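Local coordinates for protein membrane-anchored mycosin mycp1 (Mycobacterium thermoresistibile, PDB 4HVL) that probably cleaves proteins as a membrane-anchored, subtilisin-like serine endopeptidase and is an essential component of the type VII (ESX-1) secretion system, at residues M23-V28 and S96-H101; V66-T71 and T103-V108; P9-P14 and D192-G197. All blocks are in the same frame, centred on the assembly; numbering follows the deposited sequence.

Interaction 1. Residues M23-V28 and S96-H101; sequences MEQRRV and SDCDAH. With ZN (zinc ion), chain G.
The disulfide that Cys98 forms with Cys29 is the centre of this contact, with Gln25 laid against its sulfur: Gln25 NE2 stands 3.3 Å from Cys98 SG, a van der Waals approach rather than a hydrogen bond. Gln25 gets there by an extended chain, with CG anti to the backbone N (chi1 -175°). One N-H of its amide goes to its own segment, since Gln25 NE2 donates to Arg27 O at 2.7 Å, nearly straight at 164° and close to the amide plane. That bond probably sets the rotation of the amide and keeps the nitrogen beside the sulfur, while Arg27 O itself lies 4.1 Å from Cys98 SG. Cys98 is the middle residue of an Asx turn, in which Asp97 OD1 accepts from Asp99 N at 2.9 Å, met from above the carboxylate plane. The other oxygen, Asp97 OD2, turns its syn lone pair to His101 N at 3.1 Å, so one buried carboxylate ties down the approach to helix 102-110, whose N-cap is His101. This histidine, predicted to belong to the charge relay system, binds the zinc ion through NE2 at 2.1 Å; Ser312 is a further ligand.

Interaction 2. Residues V66-T71 and T103-V108; sequences VAVIDT and TLTASV
The carboxylate of Asp70 receives Thr105 OG1 above one of its faces: the hydroxyl donates to Asp70 OD2 at 2.8 Å, 41° out of the carboxylate plane. At the edge, Asp70 OD1 offers its anti lone pair to Thr71 N, a short but bent bond of 2.7 Å with an N-H...O angle of 131°. Outside the two segments, Ser180 OG also bonds OD2 and His101 ND1 bonds OD1, so each oxygen has at least two partners. Aspartate and threonine face one another, one from the end of strand 65-70, the other from helix 102-110. Thr105 OG1 sits beside its own backbone N (chi1 -53°), which leaves CG2 to face the strand, 3.5 Å from Asp70 OD2. The same methyl meets Val68 CG1 at 4.0 Å, the two side chains passing alongside, pointing contrary ways. Here the strand lies in the parallel sheet of the subtilisin fold, and the helix follows directly on His101, predicted like Asp70 to serve in the charge relay. With a buried carboxylate gripped on both oxygens, one of these bonds coming from the helix, the rotation of Asp70 is probably fixed relative to the histidine.

Interaction 3. Residues P9-P14 and D192-G197; sequences PAAVPP and DETGVG
At the first turn of helix 194-206, Ala11 aims CB almost straight at the methyl of Thr194, which meets it at a slant: Ala11 CB to Thr194 CG2 is 3.4 Å, tighter than ordinary carbon-carbon contact. With OG1 beside the backbone N (chi1 -70°), CG2 lies anti to it, and OG1 bonds Asp192 OD1 at 3.0 Å. The same oxygen takes Thr194 N at 3.2 Å, closing an Asx turn that leads into the first residue of the helix. The two donors arrive from opposite faces of the carboxylate plane, so the threonine is held by its backbone and its hydroxyl, with its methyl left beside the alanine. Next along, the bare backbone of Gly195 lies against the loop: Gly195 CA approaches Ala11 O at 3.6 Å in a CA-H...O contact with an angle of 153° at the hydrogen. Pro13 sets its ring alongside, with Pro13 CD 3.7 Å from Gly195 O, while the ring also touches Ala163, Arg164 and Val167 of helix 154-171. The N-terminal segment 9-14 rests across two helices of the protease fold. No conventional hydrogen bond joins segments 9-14 and 192-197, so between them the attachment depends on close fit and on a weak C-H donor.

Interactions 1 and 2 meet at the presumed catalytic centre, though their centres are 15 Å apart. In sequence their segments interleave, and they touch through two probable hydrogen bonds: His101 ND1 to Asp70 OD1 at 2.6 Å, which couples two residues of the predicted charge relay, and Asp97 OD2 to Thr103 OG1 at 2.8 Å, which links the loop to the helix. The zinc ion on His101 therefore marks the presumed active site. Interaction 3 lies apart, its centre 28 Å from that of interaction 1 and 24 Å from that of interaction 2; its nearest atoms are about 9 Å from interaction 2. Along the sequence, however, it closes a loop enclosing both.

Interaction 1. Residues M23-V28 and S96-H101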
# COMPACT_ATOMS: atom_id res chain seq x y z
N MET A 23 20.38 -11.50 -1.57
CA MET A 23 19.45 -11.76 -0.47
C MET A 23 19.26 -13.27 -0.35
O MET A 23 19.19 -13.96 -1.38
CB MET A 23 18.08 -11.13 -0.73
CG MET A 23 18.02 -9.62 -0.84
SD MET A 23 18.42 -8.76 0.70
CE MET A 23 16.96 -9.00 1.69
N GLU A 24 19.15 -13.76 0.89
CA GLU A 24 19.04 -15.19 1.16
C GLU A 24 17.96 -15.46 2.19
O GLU A 24 17.87 -14.78 3.23
CB GLU A 24 20.38 -15.74 1.66
CG GLU A 24 20.33 -17.21 2.07
CD GLU A 24 21.70 -17.79 2.41
OE1 GLU A 24 22.68 -17.03 2.51
OE2 GLU A 24 21.78 -19.02 2.60
N GLN A 25 17.14 -16.48 1.91
CA GLN A 25 16.09 -16.87 2.84
C GLN A 25 16.71 -17.53 4.06
O GLN A 25 17.35 -18.57 3.94
CB GLN A 25 15.08 -17.81 2.18
CG GLN A 25 13.92 -18.14 3.09
CD GLN A 25 12.86 -18.96 2.39
OE1 GLN A 25 12.94 -19.24 1.20
NE2 GLN A 25 11.83 -19.34 3.14
N ARG A 26 16.50 -16.93 5.23
CA ARG A 26 16.98 -17.49 6.49
C ARG A 26 15.87 -18.13 7.34
O ARG A 26 16.17 -18.86 8.28
CB ARG A 26 17.66 -16.39 7.31
CG ARG A 26 18.81 -15.69 6.60
CD ARG A 26 20.12 -16.46 6.66
NE ARG A 26 21.26 -15.53 6.76
CZ ARG A 26 22.06 -15.15 5.76
NH1 ARG A 26 21.91 -15.60 4.52
NH2 ARG A 26 23.05 -14.30 6.01
N ARG A 27 14.61 -17.87 7.03
CA ARG A 27 13.51 -18.42 7.80
C ARG A 27 12.49 -19.16 6.94
O ARG A 27 12.23 -18.77 5.79
CB ARG A 27 12.76 -17.31 8.53
CG ARG A 27 13.59 -16.49 9.49
CD ARG A 27 12.66 -15.49 10.17
NE ARG A 27 13.39 -14.44 10.89
CZ ARG A 27 12.83 -13.31 11.33
NH1 ARG A 27 11.54 -13.06 11.14
NH2 ARG A 27 13.58 -12.42 11.98
N VAL A 28 11.86 -20.17 7.54
CA VAL A 28 10.72 -20.86 6.94
C VAL A 28 9.53 -19.91 6.83
O VAL A 28 9.36 -19.01 7.65
CB VAL A 28 10.34 -22.13 7.74
CG1 VAL A 28 9.09 -22.80 7.17
CG2 VAL A 28 11.50 -23.12 7.74
N SER A 96 5.39 -16.16 -4.79
CA SER A 96 5.70 -16.82 -3.54
C SER A 96 5.62 -15.81 -2.40
O SER A 96 6.40 -14.84 -2.35
CB SER A 96 7.11 -17.41 -3.60
OG SER A 96 7.38 -18.15 -2.42
N ASP A 97 4.67 -16.01 -1.49
CA ASP A 97 4.50 -15.18 -0.31
C ASP A 97 5.07 -15.97 0.86
O ASP A 97 4.53 -17.00 1.20
CB ASP A 97 3.02 -14.87 -0.06
CG ASP A 97 2.82 -13.93 1.09
OD1 ASP A 97 3.84 -13.42 1.64
OD2 ASP A 97 1.63 -13.66 1.40
N CYS A 98 6.14 -15.46 1.46
CA CYS A 98 6.76 -16.10 2.61
C CYS A 98 6.36 -15.39 3.92
O CYS A 98 6.74 -15.82 4.99
CB CYS A 98 8.30 -16.09 2.42
SG CYS A 98 9.24 -17.33 3.33
N ASP A 99 5.53 -14.35 3.83
CA ASP A 99 5.28 -13.46 4.97
C ASP A 99 3.81 -13.41 5.39
O ASP A 99 3.46 -12.63 6.24
CB ASP A 99 5.71 -12.03 4.61
CG ASP A 99 7.21 -11.91 4.40
OD1 ASP A 99 7.76 -12.60 3.52
OD2 ASP A 99 7.83 -11.15 5.14
N ALA A 100 2.94 -14.18 4.75
CA ALA A 100 1.52 -14.11 5.06
C ALA A 100 1.06 -12.67 5.06
O ALA A 100 0.43 -12.23 6.00
CB ALA A 100 1.25 -14.77 6.41
N HIS A 101 1.39 -11.94 4.00
CA HIS A 101 1.07 -10.55 3.94
C HIS A 101 0.52 -10.18 2.56
O HIS A 101 -0.66 -9.85 2.43
CB HIS A 101 2.31 -9.71 4.36
CG HIS A 101 2.02 -8.26 4.56
ND1 HIS A 101 2.02 -7.36 3.51
CD2 HIS A 101 1.67 -7.56 5.66
CE1 HIS A 101 1.71 -6.16 3.97
NE2 HIS A 101 1.49 -6.25 5.27
ZN ZN G . 1.24 -4.47 6.43
O HOH W 1 2.60 -4.83 8.05

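Interaction 2. Residues V66-T71 and T103-V108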
# COMPACT_ATOMS: atom_id res chain seq x y z
N VAL A 66 -4.59 -4.52 -11.39
CA VAL A 66 -3.93 -3.88 -10.27
C VAL A 66 -2.61 -4.59 -10.00
O VAL A 66 -2.59 -5.83 -9.81
CB VAL A 66 -4.79 -3.91 -8.99
CG1 VAL A 66 -4.12 -3.11 -7.89
CG2 VAL A 66 -6.21 -3.39 -9.25
N ALA A 67 -1.52 -3.82 -9.97
CA ALA A 67 -0.24 -4.34 -9.54
C ALA A 67 -0.07 -4.11 -8.04
O ALA A 67 -0.37 -3.01 -7.52
CB ALA A 67 0.90 -3.67 -10.28
N VAL A 68 0.40 -5.15 -7.35
CA VAL A 68 0.53 -5.12 -5.91
C VAL A 68 1.98 -5.30 -5.54
O VAL A 68 2.55 -6.37 -5.78
CB VAL A 68 -0.30 -6.24 -5.25
CG1 VAL A 68 -0.26 -6.11 -3.74
CG2 VAL A 68 -1.74 -6.21 -5.77
N ILE A 69 2.61 -4.24 -5.02
CA ILE A 69 4.01 -4.29 -4.61
C ILE A 69 3.96 -4.54 -3.10
O ILE A 69 3.52 -3.69 -2.33
CB ILE A 69 4.74 -2.97 -4.96
CG1 ILE A 69 4.55 -2.65 -6.45
CG2 ILE A 69 6.21 -3.07 -4.57
CD1 ILE A 69 5.37 -1.50 -6.95
N ASP A 70 4.40 -5.72 -2.70
CA ASP A 70 4.17 -6.23 -1.35
C ASP A 70 5.15 -7.42 -1.13
O ASP A 70 6.29 -7.35 -1.61
CB ASP A 70 2.69 -6.62 -1.23
CG ASP A 70 2.18 -6.67 0.21
OD1 ASP A 70 2.76 -7.47 0.99
OD2 ASP A 70 1.18 -5.95 0.53
N THR A 71 4.74 -8.49 -0.45
CA THR A 71 5.65 -9.58 -0.10
C THR A 71 5.43 -10.82 -1.00
O THR A 71 5.79 -11.94 -0.62
CB THR A 71 5.47 -10.01 1.37
OG1 THR A 71 4.16 -10.59 1.52
CG2 THR A 71 5.63 -8.83 2.32
N THR A 103 -0.36 -11.89 0.01
CA THR A 103 -1.53 -12.67 -0.37
C THR A 103 -2.78 -12.01 0.19
O THR A 103 -3.81 -11.90 -0.49
CB THR A 103 -1.41 -14.12 0.16
OG1 THR A 103 -0.21 -14.71 -0.36
CG2 THR A 103 -2.61 -14.93 -0.27
N LEU A 104 -2.69 -11.56 1.43
CA LEU A 104 -3.84 -10.95 2.13
C LEU A 104 -4.16 -9.59 1.54
O LEU A 104 -5.31 -9.29 1.30
CB LEU A 104 -3.59 -10.86 3.64
CG LEU A 104 -3.71 -12.17 4.43
CD1 LEU A 104 -2.68 -13.22 4.04
CD2 LEU A 104 -3.61 -11.91 5.92
N THR A 105 -3.15 -8.76 1.31
CA THR A 105 -3.34 -7.49 0.60
C THR A 105 -4.10 -7.66 -0.72
O THR A 105 -5.13 -7.02 -0.96
CB THR A 105 -1.98 -6.84 0.30
OG1 THR A 105 -1.26 -6.76 1.52
CG2 THR A 105 -2.15 -5.45 -0.29
N ALA A 106 -3.59 -8.56 -1.56
CA ALA A 106 -4.22 -8.84 -2.85
C ALA A 106 -5.67 -9.28 -2.69
O ALA A 106 -6.54 -8.87 -3.49
CB ALA A 106 -3.42 -9.88 -3.64
N SER A 107 -5.95 -10.07 -1.64
CA SER A 107 -7.32 -10.55 -1.39
C SER A 107 -8.28 -9.41 -1.05
O SER A 107 -9.45 -9.45 -1.44
CB SER A 107 -7.37 -11.63 -0.31
OG SER A 107 -7.26 -11.09 1.00
N VAL A 108 -7.79 -8.41 -0.33
CA VAL A 108 -8.61 -7.25 0.04
C VAL A 108 -8.96 -6.41 -1.21
O VAL A 108 -10.10 -5.98 -1.38
CB VAL A 108 -7.92 -6.40 1.16
CG1 VAL A 108 -8.58 -5.05 1.32
CG2 VAL A 108 -7.95 -7.13 2.49

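Interaction 3. Residues P9-P14 and D192-G197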
# COMPACT_ATOMS: atom_id res chain seq x y z
N PRO A 9 12.44 13.96 -13.70
CA PRO A 9 11.95 12.98 -14.66
C PRO A 9 13.05 12.24 -15.42
O PRO A 9 12.81 11.14 -15.90
CB PRO A 9 11.10 13.80 -15.64
CG PRO A 9 10.97 15.14 -15.07
CD PRO A 9 12.06 15.33 -14.08
N ALA A 10 14.24 12.82 -15.56
CA ALA A 10 15.29 12.15 -16.31
C ALA A 10 15.95 11.01 -15.52
O ALA A 10 16.75 10.27 -16.07
CB ALA A 10 16.33 13.16 -16.76
N ALA A 11 15.61 10.86 -14.25
CA ALA A 11 16.29 9.90 -13.40
C ALA A 11 15.54 8.60 -13.27
O ALA A 11 15.63 7.95 -12.25
CB ALA A 11 16.52 10.50 -12.04
N VAL A 12 14.83 8.18 -14.32
CA VAL A 12 14.08 6.91 -14.27
C VAL A 12 15.08 5.75 -14.27
O VAL A 12 15.91 5.68 -15.15
CB VAL A 12 13.09 6.76 -15.46
CG1 VAL A 12 12.36 5.42 -15.42
CG2 VAL A 12 12.07 7.88 -15.43
N PRO A 13 14.97 4.84 -13.30
CA PRO A 13 15.88 3.70 -13.23
C PRO A 13 15.65 2.67 -14.33
O PRO A 13 14.61 2.69 -14.97
CB PRO A 13 15.58 3.08 -11.88
CG PRO A 13 14.21 3.54 -11.52
CD PRO A 13 13.92 4.78 -12.27
N PRO A 14 16.64 1.78 -14.55
CA PRO A 14 16.45 0.73 -15.52
C PRO A 14 15.28 -0.20 -15.12
O PRO A 14 15.01 -0.40 -13.95
CB PRO A 14 17.80 -0.03 -15.52
CG PRO A 14 18.47 0.34 -14.24
CD PRO A 14 17.95 1.70 -13.86
N ASP A 192 19.49 9.44 -1.17
CA ASP A 192 19.24 9.90 -2.53
C ASP A 192 18.25 8.91 -3.16
O ASP A 192 18.61 7.81 -3.48
CB ASP A 192 20.54 10.06 -3.36
CG ASP A 192 20.27 10.33 -4.86
OD1 ASP A 192 19.08 10.57 -5.24
OD2 ASP A 192 21.23 10.28 -5.68
N GLU A 193 16.99 9.30 -3.29
CA GLU A 193 15.94 8.42 -3.81
C GLU A 193 15.22 9.09 -4.98
O GLU A 193 14.02 8.87 -5.21
CB GLU A 193 14.96 8.06 -2.71
CG GLU A 193 14.29 9.26 -2.02
CD GLU A 193 12.92 8.90 -1.45
OE1 GLU A 193 12.06 8.43 -2.21
OE2 GLU A 193 12.70 9.04 -0.25
N THR A 194 15.97 9.93 -5.68
CA THR A 194 15.58 10.59 -6.94
C THR A 194 14.91 9.62 -7.92
O THR A 194 13.90 9.95 -8.56
CB THR A 194 16.88 11.24 -7.55
OG1 THR A 194 17.24 12.35 -6.71
CG2 THR A 194 16.68 11.76 -8.93
N GLY A 195 15.44 8.41 -7.99
CA GLY A 195 14.86 7.35 -8.79
C GLY A 195 13.44 6.98 -8.42
O GLY A 195 12.66 6.63 -9.31
N VAL A 196 13.09 7.04 -7.13
CA VAL A 196 11.73 6.68 -6.73
C VAL A 196 10.75 7.71 -7.28
O VAL A 196 9.72 7.34 -7.85
CB VAL A 196 11.58 6.51 -5.20
CG1 VAL A 196 10.12 6.22 -4.82
CG2 VAL A 196 12.50 5.40 -4.69
N GLY A 197 11.09 8.97 -7.12
CA GLY A 197 10.30 10.07 -7.64
C GLY A 197 10.15 9.98 -9.14
O GLY A 197 9.06 10.18 -9.66